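Putative glutathione S-transferase (Sinorhizobium meliloti, PDB 4MDC) probably works as a homodimeric glutathione transferase, joining the thiol of glutathione to electrophilic substrates. Local coordinates at residues B[39-44]-B[91-96]; B[172-177]-B[182-187]. One frame throughout, in Å; residues are numbered along the deposited sequence.

Contact 1. Residues B[39-44]-B[91-96]; sequences RLILSE and EYLDET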
ATOM      1  N   ARG B  39      -6.283   8.139 -13.338  1.00 13.97           N
ATOM      2  CA  ARG B  39      -6.873   8.727 -14.507  1.00 14.58           C
ATOM      3  C   ARG B  39      -8.394   8.605 -14.536  1.00 15.06           C
ATOM      4  O   ARG B  39      -9.097   9.534 -14.971  1.00 15.25           O
ATOM      5  CB  ARG B  39      -6.264   8.139 -15.784  1.00 15.05           C
ATOM      6  CG  ARG B  39      -4.856   8.636 -16.045  1.00 15.81           C
ATOM      7  CD  ARG B  39      -4.157   7.764 -17.074  1.00 15.91           C
ATOM      8  NE  ARG B  39      -4.715   7.927 -18.405  1.00 17.76           N
ATOM      9  CZ  ARG B  39      -4.348   7.188 -19.449  1.00 18.98           C
ATOM     10  NH1 ARG B  39      -3.496   6.167 -19.296  1.00 19.61           N
ATOM     11  NH2 ARG B  39      -4.894   7.432 -20.650  1.00 18.82           N
ATOM     12  N   LEU B  40      -8.901   7.432 -14.167  1.00 14.77           N
ATOM     13  CA  LEU B  40     -10.312   7.200 -14.151  1.00 15.09           C
ATOM     14  C   LEU B  40     -11.020   8.099 -13.171  1.00 15.46           C
ATOM     15  O   LEU B  40     -12.107   8.640 -13.499  1.00 16.09           O
ATOM     16  CB  LEU B  40     -10.641   5.731 -13.865  1.00 15.11           C
ATOM     17  CG  LEU B  40     -10.304   4.707 -14.949  1.00 15.14           C
ATOM     18  CD1 LEU B  40     -10.457   3.286 -14.407  1.00 14.56           C
ATOM     19  CD2 LEU B  40     -11.184   4.907 -16.170  1.00 15.55           C
ATOM     20  N   ILE B  41     -10.442   8.271 -11.994  1.00 15.29           N
ATOM     21  CA  ILE B  41     -11.018   9.211 -11.044  1.00 15.96           C
ATOM     22  C   ILE B  41     -11.084  10.644 -11.588  1.00 16.25           C
ATOM     23  O   ILE B  41     -12.145  11.299 -11.536  1.00 16.79           O
ATOM     24  CB  ILE B  41     -10.268   9.239  -9.695  1.00 15.82           C
ATOM     25  CG1 ILE B  41     -10.252   7.840  -9.071  1.00 15.96           C
ATOM     26  CG2 ILE B  41     -10.927  10.262  -8.813  1.00 16.34           C
ATOM     27  CD1 ILE B  41      -9.224   7.746  -7.967  1.00 16.09           C
ATOM     28  N   LEU B  42      -9.971  11.083 -12.159  1.00 16.48           N
ATOM     29  CA  LEU B  42      -9.877  12.424 -12.741  1.00 16.62           C
ATOM     30  C   LEU B  42     -10.921  12.608 -13.854  1.00 17.38           C
ATOM     31  O   LEU B  42     -11.615  13.627 -13.843  1.00 17.93           O
ATOM     32  CB  LEU B  42      -8.466  12.711 -13.205  1.00 16.28           C
ATOM     33  CG  LEU B  42      -7.369  12.827 -12.150  1.00 16.17           C
ATOM     34  CD1 LEU B  42      -5.973  12.722 -12.755  1.00 17.02           C
ATOM     35  CD2 LEU B  42      -7.519  14.150 -11.409  1.00 16.74           C
ATOM     36  N   SER B  43     -11.080  11.630 -14.758  1.00 17.07           N
ATOM     37  CA  SER B  43     -12.129  11.696 -15.785  1.00 17.56           C
ATOM     38  C   SER B  43     -13.561  11.684 -15.251  1.00 18.14           C
ATOM     39  O   SER B  43     -14.392  12.471 -15.698  1.00 18.84           O
ATOM     40  CB  SER B  43     -12.001  10.575 -16.839  1.00 18.44           C
ATOM     41  OG  SER B  43     -10.764  10.678 -17.419  1.00 18.42           O
ATOM     42  N   GLU B  44     -13.846  10.809 -14.291  1.00 17.60           N
ATOM     43  CA  GLU B  44     -15.175  10.709 -13.685  1.00 18.73           C
ATOM     44  C   GLU B  44     -15.569  12.044 -13.058  1.00 18.83           C
ATOM     45  O   GLU B  44     -16.722  12.433 -13.099  1.00 19.78           O
ATOM     46  CB  GLU B  44     -15.218   9.589 -12.593  1.00 18.79           C
ATOM     47  CG  GLU B  44     -15.215   8.153 -13.125  1.00 19.04           C
ATOM     48  CD  GLU B  44     -16.531   7.694 -13.760  1.00 20.58           C
ATOM     49  OE1 GLU B  44     -17.599   8.133 -13.299  1.00 21.47           O
ATOM     50  OE2 GLU B  44     -16.520   6.863 -14.740  1.00 20.20           O
ATOM     51  N   GLU B  91      -7.342   9.786  -2.089  1.00 16.09           N
ATOM     52  CA  GLU B  91      -7.870  10.385  -0.839  1.00 16.91           C
ATOM     53  C   GLU B  91      -7.908  11.905  -1.001  1.00 16.81           C
ATOM     54  O   GLU B  91      -8.882  12.548  -0.647  1.00 17.44           O
ATOM     55  CB  GLU B  91      -7.024   9.979   0.395  1.00 16.77           C
ATOM     56  CG  GLU B  91      -7.054   8.462   0.685  1.00 17.40           C
ATOM     57  CD  GLU B  91      -8.424   7.911   1.069  1.00 18.17           C
ATOM     58  OE1 GLU B  91      -9.290   8.701   1.573  1.00 20.26           O
ATOM     59  OE2 GLU B  91      -8.616   6.671   0.942  1.00 18.78           O
ATOM     60  N   TYR B  92      -6.824  12.440  -1.535  1.00 16.47           N
ATOM     61  CA  TYR B  92      -6.704  13.882  -1.810  1.00 16.98           C
ATOM     62  C   TYR B  92      -7.823  14.378  -2.732  1.00 16.78           C
ATOM     63  O   TYR B  92      -8.462  15.401  -2.433  1.00 16.67           O
ATOM     64  CB  TYR B  92      -5.337  14.227  -2.417  1.00 16.25           C
ATOM     65  CG  TYR B  92      -5.166  15.673  -2.827  1.00 17.08           C
ATOM     66  CD1 TYR B  92      -4.861  16.659  -1.899  1.00 17.88           C
ATOM     67  CD2 TYR B  92      -5.370  16.060  -4.162  1.00 17.26           C
ATOM     68  CE1 TYR B  92      -4.720  17.978  -2.262  1.00 18.98           C
ATOM     69  CE2 TYR B  92      -5.245  17.385  -4.532  1.00 18.26           C
ATOM     70  CZ  TYR B  92      -4.924  18.355  -3.589  1.00 19.71           C
ATOM     71  OH  TYR B  92      -4.757  19.675  -3.907  1.00 20.23           O
ATOM     72  N   LEU B  93      -8.064  13.630  -3.815  1.00 16.84           N
ATOM     73  CA  LEU B  93      -9.156  13.953  -4.717  1.00 17.75           C
ATOM     74  C   LEU B  93     -10.535  13.864  -4.075  1.00 18.12           C
ATOM     75  O   LEU B  93     -11.399  14.697  -4.383  1.00 19.67           O
ATOM     76  CB  LEU B  93      -9.114  13.124  -6.005  1.00 17.79           C
ATOM     77  CG  LEU B  93      -7.896  13.411  -6.874  1.00 17.97           C
ATOM     78  CD1 LEU B  93      -7.815  12.443  -8.030  1.00 18.01           C
ATOM     79  CD2 LEU B  93      -7.852  14.835  -7.377  1.00 19.18           C
ATOM     80  N   ASP B  94     -10.769  12.918  -3.161  1.00 17.98           N
ATOM     81  CA  ASP B  94     -12.012  12.905  -2.426  1.00 19.39           C
ATOM     82  C   ASP B  94     -12.159  14.170  -1.571  1.00 19.36           C
ATOM     83  O   ASP B  94     -13.245  14.774  -1.505  1.00 19.82           O
ATOM     84  CB  ASP B  94     -12.192  11.679  -1.516  1.00 19.55           C
ATOM     85  CG  ASP B  94     -13.604  11.587  -0.951  1.00 20.69           C
ATOM     86  OD1 ASP B  94     -14.573  11.401  -1.716  1.00 22.93           O
ATOM     87  OD2 ASP B  94     -13.777  11.748   0.300  1.00 23.36           O
ATOM     88  N   GLU B  95     -11.067  14.558  -0.938  1.00 19.00           N
ATOM     89  CA  GLU B  95     -11.064  15.696   0.010  1.00 21.15           C
ATOM     90  C   GLU B  95     -11.229  17.077  -0.630  1.00 21.02           C
ATOM     91  O   GLU B  95     -11.776  17.980  -0.029  1.00 20.69           O
ATOM     92  CB  GLU B  95      -9.777  15.682   0.846  1.00 21.55           C
ATOM     93  CG  GLU B  95      -9.708  14.477   1.750  1.00 22.53           C
ATOM     94  CD  GLU B  95      -8.338  14.245   2.387  1.00 23.33           C
ATOM     95  OE1 GLU B  95      -7.513  15.182   2.408  1.00 26.05           O
ATOM     96  OE2 GLU B  95      -8.073  13.109   2.795  1.00 24.16           O
ATOM     97  N   THR B  96     -10.761  17.219  -1.872  1.00 19.95           N
ATOM     98  CA  THR B  96     -10.660  18.520  -2.527  1.00 20.89           C
ATOM     99  C   THR B  96     -11.520  18.685  -3.752  1.00 21.33           C
ATOM    100  O   THR B  96     -11.559  19.786  -4.302  1.00 21.54           O
ATOM    101  CB  THR B  96      -9.222  18.801  -2.998  1.00 20.79           C
ATOM    102  OG1 THR B  96      -8.789  17.806  -3.928  1.00 18.89           O
ATOM    103  CG2 THR B  96      -8.260  18.843  -1.781  1.00 20.77           C
TER
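Leu-93 and Leu-42 both hold CG beside their own backbone N, anti to the carbonyl carbon (chi1 -65° in Leu-93), and an extended second torsion carries their methyls on into the space between two helices; Ile-41 adds CG2, the branch that lies anti to its backbone N. The helices are 33-44 and 86-96 of the thioredoxin-like N-terminal domain of a glutathione S-transferase, and all three touching residues are buried, beside the helical domain. The contact is wholly apolar and small, with 126 Å² buried. The backbones come nearest at Ile-41 and Leu-93, whose CA atoms are 8.1 Å apart, so the gap is bridged by side chains alone. Leu-93 does the bridging: its CD1 touches CG2 of Ile-41 at 3.9 Å and CD2 of Leu-42 at 3.8 Å. CD2 of Leu-93 also reaches CD2 of Leu-42, at 4.1 Å. The Leu-42 and Leu-93 side chains meet at about a right angle, methyl against methyl. The bond from CA to CB of Leu-42 does not aim at helix 86-96; the outer part of the chain makes the approach.

Beyond this pair of helices, Ile-41 also packs on Tyr-191 and Leu-194 of helix 191-205, which ties the N-terminal domain to the helical one. Helix 86-96 faces the dimer interface as well: Glu-95 forms salt bridges with Arg-114 and Arg-118 of the second subunit, and the ring of Tyr-92 meets Phe-112 of that subunit. The last residue of helix 86-96, Thr-96, turns its hydroxyl back along the helix, and its OG1 donates to O of Tyr-92 at 2.9 Å from above the carbonyl plane. The same OG1 also sits over one face of the Tyr-92 ring, displaced toward its rim.

Contact 2. Residues B[172-177]-B[182-187]; sequences KYLSWL and PWLAGD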
ATOM      1  N   LYS B 172     -11.367 -15.125 -10.168  1.00 16.64           N
ATOM      2  CA  LYS B 172     -12.423 -15.812  -9.463  1.00 17.57           C
ATOM      3  C   LYS B 172     -12.959 -14.968  -8.279  1.00 17.24           C
ATOM      4  O   LYS B 172     -14.159 -14.967  -8.013  1.00 17.54           O
ATOM      5  CB  LYS B 172     -11.999 -17.189  -9.003  1.00 18.43           C
ATOM      6  CG  LYS B 172     -11.919 -18.165 -10.180  1.00 18.98           C
ATOM      7  CD  LYS B 172     -13.318 -18.693 -10.494  1.00 19.52           C
ATOM      8  CE  LYS B 172     -13.368 -19.416 -11.817  1.00 19.42           C
ATOM      9  NZ  LYS B 172     -14.732 -19.906 -12.118  1.00 19.34           N
ATOM     10  N   TYR B 173     -12.078 -14.216  -7.651  1.00 16.81           N
ATOM     11  CA  TYR B 173     -12.500 -13.353  -6.524  1.00 17.12           C
ATOM     12  C   TYR B 173     -13.353 -12.242  -7.092  1.00 16.99           C
ATOM     13  O   TYR B 173     -14.418 -11.902  -6.588  1.00 15.90           O
ATOM     14  CB  TYR B 173     -11.300 -12.783  -5.778  1.00 17.52           C
ATOM     15  CG  TYR B 173     -11.699 -11.996  -4.516  1.00 17.89           C
ATOM     16  CD1 TYR B 173     -12.574 -12.541  -3.600  1.00 19.56           C
ATOM     17  CD2 TYR B 173     -11.215 -10.730  -4.285  1.00 17.35           C
ATOM     18  CE1 TYR B 173     -12.910 -11.843  -2.412  1.00 19.98           C
ATOM     19  CE2 TYR B 173     -11.539 -10.054  -3.120  1.00 18.97           C
ATOM     20  CZ  TYR B 173     -12.381 -10.589  -2.214  1.00 19.31           C
ATOM     21  OH  TYR B 173     -12.710  -9.828  -1.094  1.00 20.96           O
ATOM     22  N   LEU B 174     -12.880 -11.671  -8.195  1.00 15.09           N
ATOM     23  CA  LEU B 174     -13.646 -10.648  -8.898  1.00 16.27           C
ATOM     24  C   LEU B 174     -15.034 -11.125  -9.372  1.00 16.49           C
ATOM     25  O   LEU B 174     -16.008 -10.414  -9.244  1.00 15.50           O
ATOM     26  CB  LEU B 174     -12.850 -10.150 -10.110  1.00 14.48           C
ATOM     27  CG  LEU B 174     -13.472  -9.124 -11.010  1.00 15.47           C
ATOM     28  CD1 LEU B 174     -13.784  -7.833 -10.266  1.00 15.28           C
ATOM     29  CD2 LEU B 174     -12.554  -8.814 -12.154  1.00 15.54           C
ATOM     30  N   SER B 175     -15.072 -12.305  -9.997  1.00 16.59           N
ATOM     31  CA  SER B 175     -16.359 -12.937 -10.363  1.00 17.41           C
ATOM     32  C   SER B 175     -17.262 -13.084  -9.136  1.00 17.98           C
ATOM     33  O   SER B 175     -18.473 -12.865  -9.228  1.00 18.57           O
ATOM     34  CB  SER B 175     -16.146 -14.284 -11.010  1.00 17.45           C
ATOM     35  OG  SER B 175     -15.613 -14.095 -12.336  1.00 16.79           O
ATOM     36  N   TRP B 176     -16.677 -13.494  -8.033  1.00 18.57           N
ATOM     37  CA  TRP B 176     -17.477 -13.685  -6.818  1.00 19.41           C
ATOM     38  C   TRP B 176     -18.073 -12.350  -6.346  1.00 19.25           C
ATOM     39  O   TRP B 176     -19.295 -12.279  -6.017  1.00 21.38           O
ATOM     40  CB  TRP B 176     -16.702 -14.347  -5.699  1.00 22.86           C
ATOM     41  CG  TRP B 176     -17.553 -14.479  -4.460  1.00 26.57           C
ATOM     42  CD1 TRP B 176     -18.581 -15.385  -4.243  1.00 30.24           C
ATOM     43  CD2 TRP B 176     -17.496 -13.664  -3.273  1.00 30.60           C
ATOM     44  NE1 TRP B 176     -19.140 -15.155  -3.006  1.00 33.43           N
ATOM     45  CE2 TRP B 176     -18.514 -14.101  -2.409  1.00 31.45           C
ATOM     46  CE3 TRP B 176     -16.718 -12.597  -2.887  1.00 32.55           C
ATOM     47  CZ2 TRP B 176     -18.735 -13.526  -1.146  1.00 39.18           C
ATOM     48  CZ3 TRP B 176     -16.933 -12.016  -1.614  1.00 38.21           C
ATOM     49  CH2 TRP B 176     -17.927 -12.493  -0.760  1.00 37.34           C
ATOM     50  N   LEU B 177     -17.246 -11.325  -6.289  1.00 18.17           N
ATOM     51  CA  LEU B 177     -17.677  -9.986  -5.884  1.00 18.86           C
ATOM     52  C   LEU B 177     -18.760  -9.475  -6.822  1.00 19.42           C
ATOM     53  O   LEU B 177     -19.805  -9.008  -6.390  1.00 19.70           O
ATOM     54  CB  LEU B 177     -16.515  -9.009  -5.833  1.00 18.16           C
ATOM     55  CG  LEU B 177     -15.436  -9.229  -4.772  1.00 18.46           C
ATOM     56  CD1 LEU B 177     -14.191  -8.438  -5.090  1.00 18.86           C
ATOM     57  CD2 LEU B 177     -15.970  -8.836  -3.381  1.00 20.13           C
ATOM     58  N   PRO B 182     -24.167  -5.436  -6.391  1.00 22.64           N
ATOM     59  CA  PRO B 182     -24.423  -4.673  -7.612  1.00 22.75           C
ATOM     60  C   PRO B 182     -23.168  -4.044  -8.196  1.00 21.50           C
ATOM     61  O   PRO B 182     -23.040  -3.973  -9.428  1.00 21.84           O
ATOM     62  CB  PRO B 182     -25.443  -3.589  -7.218  1.00 23.86           C
ATOM     63  CG  PRO B 182     -25.957  -4.006  -5.885  1.00 25.05           C
ATOM     64  CD  PRO B 182     -24.961  -4.950  -5.252  1.00 23.80           C
ATOM     65  N   TRP B 183     -22.271  -3.583  -7.325  1.00 20.88           N
ATOM     66  CA  TRP B 183     -20.929  -3.098  -7.718  1.00 20.32           C
ATOM     67  C   TRP B 183     -19.944  -3.756  -6.706  1.00 19.71           C
ATOM     68  O   TRP B 183     -20.412  -4.363  -5.729  1.00 19.83           O
ATOM     69  CB  TRP B 183     -20.860  -1.585  -7.635  1.00 20.53           C
ATOM     70  CG  TRP B 183     -21.815  -0.887  -8.543  1.00 21.85           C
ATOM     71  CD1 TRP B 183     -23.128  -0.571  -8.261  1.00 23.80           C
ATOM     72  CD2 TRP B 183     -21.569  -0.470  -9.894  1.00 22.76           C
ATOM     73  NE1 TRP B 183     -23.684   0.049  -9.356  1.00 24.79           N
ATOM     74  CE2 TRP B 183     -22.749   0.112 -10.373  1.00 24.24           C
ATOM     75  CE3 TRP B 183     -20.451  -0.513 -10.736  1.00 22.50           C
ATOM     76  CZ2 TRP B 183     -22.837   0.665 -11.681  1.00 24.98           C
ATOM     77  CZ3 TRP B 183     -20.543   0.012 -12.032  1.00 22.86           C
ATOM     78  CH2 TRP B 183     -21.731   0.587 -12.494  1.00 23.29           C
ATOM     79  N   LEU B 184     -18.635  -3.647  -6.894  1.00 17.53           N
ATOM     80  CA  LEU B 184     -17.713  -4.495  -6.111  1.00 17.04           C
ATOM     81  C   LEU B 184     -17.754  -4.244  -4.602  1.00 18.43           C
ATOM     82  O   LEU B 184     -17.707  -5.200  -3.873  1.00 18.49           O
ATOM     83  CB  LEU B 184     -16.295  -4.424  -6.580  1.00 17.40           C
ATOM     84  CG  LEU B 184     -15.993  -4.822  -8.026  1.00 15.94           C
ATOM     85  CD1 LEU B 184     -14.481  -4.896  -8.244  1.00 15.80           C
ATOM     86  CD2 LEU B 184     -16.714  -6.089  -8.506  1.00 16.95           C
ATOM     87  N   ALA B 185     -17.986  -3.007  -4.209  1.00 18.91           N
ATOM     88  CA  ALA B 185     -18.036  -2.629  -2.789  1.00 21.25           C
ATOM     89  C   ALA B 185     -19.402  -2.577  -2.203  1.00 23.33           C
ATOM     90  O   ALA B 185     -19.556  -2.279  -0.992  1.00 25.07           O
ATOM     91  CB  ALA B 185     -17.399  -1.271  -2.582  1.00 21.49           C
ATOM     92  N   GLY B 186     -20.431  -2.837  -2.998  1.00 23.85           N
ATOM     93  CA  GLY B 186     -21.782  -2.671  -2.519  1.00 25.42           C
ATOM     94  C   GLY B 186     -22.721  -2.047  -3.537  1.00 26.14           C
ATOM     95  O   GLY B 186     -22.698  -2.400  -4.738  1.00 23.94           O
ATOM     96  N   ASP B 187     -23.538  -1.111  -3.060  1.00 25.77           N
ATOM     97  CA  ASP B 187     -24.704  -0.693  -3.808  1.00 27.32           C
ATOM     98  C   ASP B 187     -24.463   0.430  -4.849  1.00 27.20           C
ATOM     99  O   ASP B 187     -25.331   0.712  -5.646  1.00 26.98           O
ATOM    100  CB  ASP B 187     -25.843  -0.369  -2.832  1.00 30.69           C
ATOM    101  CG  ASP B 187     -26.324  -1.614  -2.065  1.00 32.22           C
ATOM    102  OD1 ASP B 187     -25.961  -2.780  -2.401  1.00 32.66           O
ATOM    103  OD2 ASP B 187     -27.154  -1.444  -1.151  1.00 36.05           O
TER
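Leu-184 packs on Leu-174 and Leu-177, joining the loop 182-187 to helix 167-180 in the all-helical C-terminal domain of this glutathione S-transferase, where the loop leads on to helix 191-205. CD1 of Leu-184 presses on CD1 of Leu-174 at 3.6 Å, and its other methyl, CD2, lies 3.8 Å from that same Leu-174 CD1, so one methyl of the helix meets both branches of the fork. CD2 of Leu-184 also lies 4.0 Å from CB of Leu-177. The bond from CA to CB of Leu-174 does not point at the loop, but with CG anti to the backbone N (chi1 178°) the end of the side chain swings toward it. Trp-220 of helix 215-225 packs on both Leu-174 and Leu-184, and Ala-196 of helix 191-205 on Leu-184, so the leucines sit in a core built from several helices.

The hydrogen bonds shape the loop rather than cross the contact. Trp-183 to Gly-186 form a type I beta turn, and backbone bonds run both ways between its ends. Asp-193, on the next helix, accepts from N of Leu-184, while Arg-181 donates to O of Leu-184, so the backbone of Leu-184 is gripped at both polar atoms.

Among ring contacts, Tyr-173 takes CD1 of Leu-177 over one face, 3.7 Å above the ring plane and offset toward the rim.

Along the chain both segments of contact 1 precede those of contact 2, and the two belong to different domains: the first joins helices 33-44 and 86-96 of the N-terminal domain, the second joins helix 167-180 to the loop that follows it in the C-terminal domain. Their centres lie 22 Å apart and their nearest atoms about 8 Å, so they do not touch. Helix 191-205 packs on Ile-41 of contact 1 and on Leu-174 and Leu-184 of contact 2. Helix 111-145 also serves both: Arg-118 pairs with Glu-91, and Leu-120 packs on Leu-177. Two helices of the C-terminal domain thus reach both contacts, and through contact 1 they hold the N-terminal domain against the helical one.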